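MrsD protein (PDB 1P3Y) catalyses the oxidative decarboxylation of the C-terminal cysteine of mersacidin to an aminoenethiol residue, as an FAD-binding dodecamer of the HFCD family. Local coordinates at the interface of chains A and B. Sequence-based numbering; all coordinates share one arbitrary frame. Chains: chain A/B, MrsD protein.

The interface of chains A and B. Residues chain A 98-101, 140, 144; chain B 133, 136.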
loop_
_atom_site.group_PDB
_atom_site.type_symbol
_atom_site.label_atom_id
_atom_site.label_comp_id
_atom_site.label_asym_id
_atom_site.label_seq_id
_atom_site.Cartn_x
_atom_site.Cartn_y
_atom_site.Cartn_z
ATOM N N THR A 98 5.640 16.812 -31.026
ATOM C CA THR A 98 4.641 17.281 -31.976
ATOM C C THR A 98 5.223 17.460 -33.374
ATOM O O THR A 98 4.586 17.108 -34.375
ATOM C CB THR A 98 3.983 18.589 -31.488
ATOM O OG1 THR A 98 5.001 19.506 -31.073
ATOM C CG2 THR A 98 3.042 18.302 -30.310
ATOM N N ALA A 99 6.445 17.973 -33.441
ATOM C CA ALA A 99 7.093 18.177 -34.725
ATOM C C ALA A 99 7.230 16.864 -35.476
ATOM O O ALA A 99 7.186 16.846 -36.706
ATOM C CB ALA A 99 8.470 18.800 -34.529
ATOM N N ASN A 100 7.374 15.764 -34.746
ATOM C CA ASN A 100 7.570 14.465 -35.388
ATOM C C ASN A 100 6.432 13.467 -35.363
ATOM O O ASN A 100 6.615 12.305 -35.751
ATOM C CB ASN A 100 8.840 13.833 -34.838
ATOM C CG ASN A 100 10.058 14.657 -35.177
ATOM O OD1 ASN A 100 10.386 14.820 -36.357
ATOM N ND2 ASN A 100 10.726 15.205 -34.160
ATOM N N GLY A 101 5.259 13.918 -34.929
ATOM C CA GLY A 101 4.097 13.045 -34.914
ATOM C C GLY A 101 4.103 11.995 -33.826
ATOM O O GLY A 101 3.484 10.943 -33.955
ATOM N N GLN A 140 10.012 22.930 -38.508
ATOM C CA GLN A 140 9.147 21.853 -38.987
ATOM C C GLN A 140 7.686 22.061 -38.592
ATOM O O GLN A 140 6.778 21.771 -39.374
ATOM C CB GLN A 140 9.642 20.502 -38.464
ATOM C CG GLN A 140 8.903 19.302 -39.036
ATOM C CD GLN A 140 9.134 19.131 -40.525
ATOM O OE1 GLN A 140 10.190 18.669 -40.953
ATOM N NE2 GLN A 140 8.144 19.504 -41.324
ATOM N N ASP A 144 4.591 22.783 -40.973
ATOM C CA ASP A 144 3.389 21.964 -40.826
ATOM C C ASP A 144 2.129 22.791 -40.605
ATOM O O ASP A 144 1.024 22.269 -40.708
ATOM C CB ASP A 144 3.542 20.978 -39.673
ATOM C CG ASP A 144 4.468 19.827 -40.002
ATOM O OD1 ASP A 144 4.847 19.677 -41.187
ATOM O OD2 ASP A 144 4.803 19.059 -39.068
ATOM N N VAL B 133 1.892 15.569 -40.364
ATOM C CA VAL B 133 2.892 14.676 -39.747
ATOM C C VAL B 133 2.582 13.199 -39.910
ATOM O O VAL B 133 3.471 12.400 -40.221
ATOM C CB VAL B 133 3.055 14.910 -38.225
ATOM C CG1 VAL B 133 4.470 15.349 -37.929
ATOM C CG2 VAL B 133 2.019 15.919 -37.719
ATOM N N ARG B 136 3.318 12.208 -43.356
ATOM C CA ARG B 136 4.762 12.196 -43.523
ATOM C C ARG B 136 5.341 10.965 -42.859
ATOM O O ARG B 136 6.241 10.316 -43.417
ATOM C CB ARG B 136 5.393 13.456 -42.922
ATOM C CG ARG B 136 6.923 13.384 -42.877
ATOM C CD ARG B 136 7.588 14.754 -42.625
ATOM N NE ARG B 136 7.366 15.335 -41.300
ATOM C CZ ARG B 136 6.558 16.366 -41.031
ATOM N NH1 ARG B 136 5.857 16.977 -41.991
ATOM N NH2 ARG B 136 6.453 16.795 -39.776
#
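B:Val133 and B:Arg136, one turn apart near the start of helix 132-144 of chain B, face the C-terminal end of helix 92-99 of chain A, where the backbone passes through A:Asn100 into A:Gly101 with positive phi, and the end of chain A's own helix 132-144. The same helix thus contributes its N-terminal part from one subunit and its C-terminal part from the other, a worked example of an asymmetric contact between identical chains. The centre of the contact lies about 15 Å from the active-site A:His75.

The polar half is a two-pronged salt bridge. B:Arg136 approaches A:Asp144 from the opposite direction and presents the end of its guanidinium, NH1 and NH2 each taking one carboxylate oxygen. B:Arg136 NH2 reaches the syn lone pair of A:Asp144 OD2 at 2.9 Å, nearly straight and in the guanidinium plane. B:Arg136 NH1 lies 3.0 Å from A:Asp144 OD1, also on the syn side but tilted somewhat from both planes. The pairing fixes how the two nearly coplanar groups are turned against each other. B:Arg136 starts out extended and bends at chi3 (68°), which swings its guanidinium round toward the carboxylate.

A:Gln140 lays its amide over one guanidinium face, the planes 28° apart, with NE2 3.5 Å from B:Arg136 CZ. A bend at chi2 (66°) turns this amide along the arginine, and NE2 also makes a weak hydrogen bond to A:Asp144 OD1, tying the stacking group to the acid. At the guanidinium edge, B:Arg136 NH2 bonds weakly to the carbonyl A:Ala99 O at 3.2 Å.

The backbone CA of B:Val133 lies against the opposite face near its rim, while its CG1 points to the end of helix 92-99, 3.8 Å from A:Gly101 CA and close to the A:Ala99 carbonyl. A methyl set against the backbone at the helix end, beside a charged clamp, joins two subunits of the homododecamer through unlike surfaces, the arginine–aspartate pair likely setting their relative orientation.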